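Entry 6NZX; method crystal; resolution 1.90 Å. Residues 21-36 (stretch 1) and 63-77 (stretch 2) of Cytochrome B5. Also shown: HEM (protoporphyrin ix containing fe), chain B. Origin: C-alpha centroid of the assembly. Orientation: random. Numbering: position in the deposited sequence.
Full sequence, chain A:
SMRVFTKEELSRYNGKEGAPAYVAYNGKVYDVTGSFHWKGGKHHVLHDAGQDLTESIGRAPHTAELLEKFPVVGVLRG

Stretch 1 (21-36) AYVAYNGKVYDVTGSF
Stretch 2, residues 63-77: TAELLEKFPVVGVLR

Stretch 1 forms a hairpin, strands 22-25 and 28-31 joined by a type I' turn from Tyr25 to Lys28; strand 72-76 runs antiparallel (149°) to strand 28-31, their axes approaching to 4.4 Å. Four backbone hydrogen bonds set the register: Leu76 N to Gly27 O (2.9 Å), Val29 N to Gly74 O (2.8 Å), Val73 N to Val29 O (2.7 Å) and Asp31 N to Pro71 O (2.9 Å). Val29 pairs with Gly74 but Tyr30 with Val72, a one-residue bulge that leaves Val73 (phi/psi -106/-9) as the extra residue, without a bridge partner of its own though its N still bonds to Val29 O.

On the face bearing Val29, Val73 (m) lays CG2 over the Tyr22 ring (m), 3.8 Å from its centroid, and 3.6 Å from CG1 of Val29 (t). Leu76 (t, p) packs CD2 against the Ala24 methyl, 3.5 Å from Ala24 CB.

On the face bearing Tyr30, Leu67 (m, t), from the 3-10 segment 64-67, is the central bump. Its CB covers the Tyr30 ring (m), 3.9 Å from the centroid, while its CD1 lies 3.4 Å from Tyr25 CB and its CD2 3.7 Å from Val23 CG2. Ala64 CB lies over one face of the Tyr25 ring (t), 3.5 Å from the centroid, a CH-pi contact. Val32 CG1 sits over the Phe70 ring (m), 4.3 Å from its centroid; Ser35 OG donates to HEM O1D (2.9 Å).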

# COMPACT_ATOMS: atom_id res chain seq x y z
N ALA A 21 0.43 7.35 -1.11
CA ALA A 21 0.37 5.98 -1.59
C ALA A 21 0.40 5.05 -0.36
O ALA A 21 1.38 5.02 0.41
CB ALA A 21 1.50 5.72 -2.56
N TYR A 22 -0.72 4.37 -0.16
CA TYR A 22 -0.92 3.44 0.96
C TYR A 22 -1.14 2.05 0.36
O TYR A 22 -1.73 1.93 -0.70
CB TYR A 22 -2.18 3.75 1.76
CG TYR A 22 -2.15 4.95 2.68
CD1 TYR A 22 -1.07 5.80 2.77
CD2 TYR A 22 -3.27 5.25 3.44
CE1 TYR A 22 -1.08 6.90 3.61
CE2 TYR A 22 -3.30 6.34 4.30
CZ TYR A 22 -2.20 7.17 4.37
OH TYR A 22 -2.22 8.24 5.19
N VAL A 23 -0.68 1.01 1.05
CA VAL A 23 -0.93 -0.35 0.61
C VAL A 23 -1.36 -1.14 1.84
O VAL A 23 -0.82 -0.91 2.90
CB VAL A 23 0.31 -0.99 -0.05
CG1 VAL A 23 0.66 -0.31 -1.35
CG2 VAL A 23 1.52 -0.98 0.89
N ALA A 24 -2.32 -2.06 1.67
CA ALA A 24 -2.74 -2.89 2.80
C ALA A 24 -2.09 -4.28 2.66
O ALA A 24 -1.82 -4.77 1.54
CB ALA A 24 -4.24 -2.96 2.91
N TYR A 25 -1.77 -4.86 3.81
CA TYR A 25 -1.23 -6.21 3.87
C TYR A 25 -1.68 -6.86 5.18
O TYR A 25 -1.34 -6.36 6.24
CB TYR A 25 0.30 -6.23 3.76
CG TYR A 25 0.85 -7.63 3.81
CD1 TYR A 25 1.50 -8.12 4.93
CD2 TYR A 25 0.63 -8.51 2.76
CE1 TYR A 25 1.95 -9.43 4.99
CE2 TYR A 25 1.06 -9.82 2.80
CZ TYR A 25 1.73 -10.29 3.92
OH TYR A 25 2.17 -11.57 3.95
N ASN A 26 -2.46 -7.94 5.08
CA ASN A 26 -2.86 -8.76 6.24
C ASN A 26 -3.57 -7.88 7.29
O ASN A 26 -3.28 -8.04 8.48
CB ASN A 26 -1.66 -9.44 6.91
CG ASN A 26 -1.29 -10.75 6.26
OD1 ASN A 26 -1.95 -11.18 5.31
ND2 ASN A 26 -0.23 -11.37 6.74
N GLY A 27 -4.41 -6.94 6.82
CA GLY A 27 -5.29 -6.16 7.68
C GLY A 27 -4.72 -4.81 8.12
O GLY A 27 -5.43 -4.04 8.74
N LYS A 28 -3.44 -4.54 7.82
CA LYS A 28 -2.73 -3.31 8.23
C LYS A 28 -2.40 -2.44 7.01
O LYS A 28 -2.07 -2.93 5.96
CB LYS A 28 -1.44 -3.67 8.98
CG LYS A 28 -1.63 -4.16 10.42
CD LYS A 28 -0.33 -4.11 11.19
CE LYS A 28 -0.51 -4.13 12.69
NZ LYS A 28 0.69 -3.60 13.40
N VAL A 29 -2.49 -1.12 7.18
CA VAL A 29 -2.31 -0.18 6.10
C VAL A 29 -1.01 0.55 6.35
O VAL A 29 -0.84 1.14 7.43
CB VAL A 29 -3.51 0.78 6.02
CG1 VAL A 29 -3.33 1.86 4.96
CG2 VAL A 29 -4.81 0.00 5.81
N TYR A 30 -0.14 0.53 5.32
CA TYR A 30 1.20 1.06 5.35
C TYR A 30 1.25 2.28 4.43
O TYR A 30 0.71 2.22 3.35
CB TYR A 30 2.21 -0.00 4.89
CG TYR A 30 2.28 -1.22 5.77
CD1 TYR A 30 3.20 -1.31 6.79
CD2 TYR A 30 1.38 -2.26 5.62
CE1 TYR A 30 3.25 -2.42 7.63
CE2 TYR A 30 1.42 -3.38 6.43
CZ TYR A 30 2.35 -3.45 7.46
OH TYR A 30 2.41 -4.55 8.25
N ASP A 31 1.90 3.35 4.89
CA ASP A 31 2.17 4.50 4.08
C ASP A 31 3.51 4.30 3.36
O ASP A 31 4.57 4.43 3.96
CB ASP A 31 2.16 5.79 4.92
CG ASP A 31 2.44 7.05 4.11
OD1 ASP A 31 2.54 6.93 2.87
OD2 ASP A 31 2.50 8.15 4.73
N VAL A 32 3.44 4.04 2.05
CA VAL A 32 4.61 3.80 1.23
C VAL A 32 4.90 5.03 0.34
O VAL A 32 5.69 4.95 -0.62
CB VAL A 32 4.46 2.51 0.41
CG1 VAL A 32 4.53 1.28 1.30
CG2 VAL A 32 3.19 2.47 -0.45
N THR A 33 4.30 6.17 0.67
CA THR A 33 4.65 7.44 0.04
C THR A 33 6.13 7.71 0.32
O THR A 33 6.62 7.47 1.43
CB THR A 33 3.75 8.60 0.51
OG1 THR A 33 2.37 8.20 0.47
CG2 THR A 33 3.93 9.84 -0.33
N GLY A 34 6.87 8.13 -0.70
CA GLY A 34 8.30 8.41 -0.50
C GLY A 34 9.19 7.26 -0.95
O GLY A 34 10.31 7.52 -1.33
N SER A 35 8.69 6.02 -0.89
CA SER A 35 9.30 4.88 -1.58
C SER A 35 9.22 5.13 -3.10
O SER A 35 8.13 5.14 -3.67
CB SER A 35 8.62 3.58 -1.22
OG SER A 35 9.09 2.51 -2.03
N PHE A 36 10.38 5.26 -3.74
CA PHE A 36 10.42 5.45 -5.19
C PHE A 36 9.84 4.22 -5.91
O PHE A 36 9.44 4.32 -7.06
CB PHE A 36 11.82 5.78 -5.70
CG PHE A 36 11.75 6.38 -7.08
CD1 PHE A 36 11.37 7.71 -7.24
CD2 PHE A 36 11.94 5.60 -8.21
CE1 PHE A 36 11.25 8.26 -8.51
CE2 PHE A 36 11.81 6.15 -9.47
CZ PHE A 36 11.47 7.48 -9.62
N THR A 63 9.38 -10.68 0.08
CA THR A 63 8.27 -10.97 1.01
C THR A 63 7.82 -9.65 1.67
O THR A 63 8.37 -8.57 1.39
CB THR A 63 8.64 -12.11 1.97
OG1 THR A 63 9.79 -11.75 2.74
CG2 THR A 63 8.90 -13.41 1.25
N ALA A 64 6.81 -9.76 2.54
CA ALA A 64 6.14 -8.61 3.13
C ALA A 64 7.01 -7.92 4.19
O ALA A 64 6.65 -6.83 4.64
CB ALA A 64 4.83 -9.06 3.73
N GLU A 65 8.15 -8.53 4.55
CA GLU A 65 9.14 -7.97 5.50
C GLU A 65 9.47 -6.51 5.16
O GLU A 65 9.70 -5.69 6.07
CB GLU A 65 10.42 -8.81 5.55
CG GLU A 65 10.92 -9.31 4.20
CD GLU A 65 12.35 -9.85 4.15
OE1 GLU A 65 12.62 -10.88 4.82
OE2 GLU A 65 13.19 -9.25 3.44
N LEU A 66 9.50 -6.19 3.86
CA LEU A 66 9.95 -4.88 3.38
C LEU A 66 8.95 -3.77 3.77
O LEU A 66 9.32 -2.62 3.83
CB LEU A 66 10.16 -4.95 1.86
CG LEU A 66 11.22 -5.94 1.35
CD1 LEU A 66 11.38 -5.83 -0.16
CD2 LEU A 66 12.56 -5.72 2.04
N LEU A 67 7.69 -4.12 4.06
CA LEU A 67 6.68 -3.15 4.57
C LEU A 67 7.08 -2.57 5.93
O LEU A 67 6.55 -1.53 6.34
CB LEU A 67 5.33 -3.87 4.66
CG LEU A 67 4.61 -4.02 3.31
CD1 LEU A 67 3.48 -5.03 3.37
CD2 LEU A 67 4.10 -2.68 2.85
N GLU A 68 8.01 -3.22 6.65
CA GLU A 68 8.31 -2.86 8.04
C GLU A 68 9.00 -1.49 8.15
O GLU A 68 8.90 -0.83 9.18
CB GLU A 68 9.24 -3.88 8.69
CG GLU A 68 9.33 -3.71 10.19
CD GLU A 68 10.19 -4.75 10.88
OE1 GLU A 68 11.30 -5.03 10.37
OE2 GLU A 68 9.75 -5.28 11.91
N LYS A 69 9.68 -1.06 7.09
CA LYS A 69 10.35 0.22 7.08
C LYS A 69 9.34 1.38 7.03
O LYS A 69 9.72 2.53 7.28
CB LYS A 69 11.33 0.30 5.90
CG LYS A 69 12.32 -0.85 5.81
CD LYS A 69 13.40 -0.70 4.76
CE LYS A 69 12.96 0.09 3.54
NZ LYS A 69 14.02 0.08 2.50
N PHE A 70 8.06 1.10 6.72
CA PHE A 70 7.05 2.13 6.46
C PHE A 70 6.06 2.25 7.63
O PHE A 70 5.70 1.26 8.28
CB PHE A 70 6.38 1.80 5.12
CG PHE A 70 7.38 1.87 4.00
CD1 PHE A 70 7.81 3.10 3.52
CD2 PHE A 70 7.96 0.72 3.49
CE1 PHE A 70 8.78 3.19 2.53
CE2 PHE A 70 8.93 0.81 2.50
CZ PHE A 70 9.34 2.03 2.03
N PRO A 71 5.53 3.47 7.91
CA PRO A 71 4.54 3.64 8.98
C PRO A 71 3.25 2.84 8.71
O PRO A 71 2.82 2.76 7.58
CB PRO A 71 4.24 5.14 9.03
CG PRO A 71 5.14 5.80 8.00
CD PRO A 71 5.88 4.72 7.24
N VAL A 72 2.71 2.22 9.75
CA VAL A 72 1.36 1.69 9.74
C VAL A 72 0.43 2.85 10.13
O VAL A 72 0.60 3.44 11.21
CB VAL A 72 1.20 0.50 10.70
CG1 VAL A 72 -0.23 -0.04 10.74
CG2 VAL A 72 2.18 -0.62 10.37
N VAL A 73 -0.51 3.17 9.25
CA VAL A 73 -1.38 4.32 9.45
C VAL A 73 -2.78 3.83 9.86
O VAL A 73 -3.60 4.59 10.32
CB VAL A 73 -1.40 5.23 8.21
CG1 VAL A 73 -0.04 5.88 7.99
CG2 VAL A 73 -1.83 4.50 6.95
N GLY A 74 -3.03 2.53 9.78
CA GLY A 74 -4.29 2.01 10.28
C GLY A 74 -4.51 0.56 9.92
O GLY A 74 -3.57 -0.17 9.57
N VAL A 75 -5.77 0.15 10.05
CA VAL A 75 -6.20 -1.17 9.76
C VAL A 75 -7.31 -1.07 8.71
O VAL A 75 -7.98 -0.03 8.61
CB VAL A 75 -6.65 -1.93 11.02
CG1 VAL A 75 -5.52 -2.00 12.05
CG2 VAL A 75 -7.91 -1.34 11.65
N LEU A 76 -7.46 -2.14 7.93
CA LEU A 76 -8.35 -2.17 6.82
C LEU A 76 -9.58 -3.02 7.18
O LEU A 76 -9.45 -4.19 7.48
CB LEU A 76 -7.60 -2.74 5.61
CG LEU A 76 -8.44 -2.89 4.35
CD1 LEU A 76 -8.86 -1.54 3.81
CD2 LEU A 76 -7.68 -3.69 3.30
N ARG A 77 -10.75 -2.38 7.03
CA ARG A 77 -12.03 -2.59 7.73
C ARG A 77 -12.07 -3.98 8.38
O ARG A 77 -11.89 -4.07 9.60
CB ARG A 77 -13.21 -2.33 6.78
CG ARG A 77 -13.61 -3.52 5.92
CD ARG A 77 -14.72 -3.18 4.93
NE ARG A 77 -14.34 -2.46 3.70
CZ ARG A 77 -15.24 -1.87 2.90
NH1 ARG A 77 -16.49 -1.74 3.32
NH2 ARG A 77 -14.92 -1.40 1.70
CHA HEM B . 10.33 -3.49 -2.94
CHB HEM B . 9.07 -5.92 -7.06
CHC HEM B . 4.63 -6.72 -5.14
CHD HEM B . 5.82 -4.04 -1.26
C1A HEM B . 10.38 -4.15 -4.24
C2A HEM B . 11.63 -4.13 -5.02
C3A HEM B . 11.22 -4.87 -6.24
C4A HEM B . 9.88 -5.20 -6.04
CMA HEM B . 12.12 -5.15 -7.43
CAA HEM B . 12.96 -3.52 -4.60
CBA HEM B . 13.70 -4.46 -3.62
CGA HEM B . 14.18 -3.79 -2.33
O1A HEM B . 14.19 -4.47 -1.27
O2A HEM B . 14.58 -2.60 -2.33
C1B HEM B . 7.66 -6.35 -6.95
C2B HEM B . 7.01 -7.08 -7.95
C3B HEM B . 5.67 -7.35 -7.39
C4B HEM B . 5.77 -6.71 -6.07
CMB HEM B . 7.50 -7.52 -9.30
CAB HEM B . 4.41 -8.02 -7.95
CBB HEM B . 4.52 -9.53 -8.09
C1C HEM B . 4.55 -6.08 -3.84
C2C HEM B . 3.37 -6.14 -3.13
C3C HEM B . 3.68 -5.30 -1.95
C4C HEM B . 5.07 -4.89 -2.17
CMC HEM B . 2.14 -6.87 -3.56
CAC HEM B . 2.90 -4.97 -0.72
CBC HEM B . 1.79 -5.58 -0.39
C1D HEM B . 7.22 -3.61 -1.38
C2D HEM B . 7.82 -2.82 -0.40
C3D HEM B . 9.19 -2.66 -0.88
C4D HEM B . 9.16 -3.37 -2.09
CMD HEM B . 7.22 -2.29 0.87
CAD HEM B . 10.33 -1.88 -0.23
CBD HEM B . 10.25 -0.44 -0.74
CGD HEM B . 11.40 0.43 -0.28
O1D HEM B . 11.45 1.62 -0.65
O2D HEM B . 12.27 -0.06 0.47
NA HEM B . 9.36 -4.76 -4.86
NB HEM B . 6.94 -6.13 -5.82
NC HEM B . 5.54 -5.36 -3.34
ND HEM B . 8.00 -3.96 -2.41
FE HEM B . 7.45 -5.07 -4.10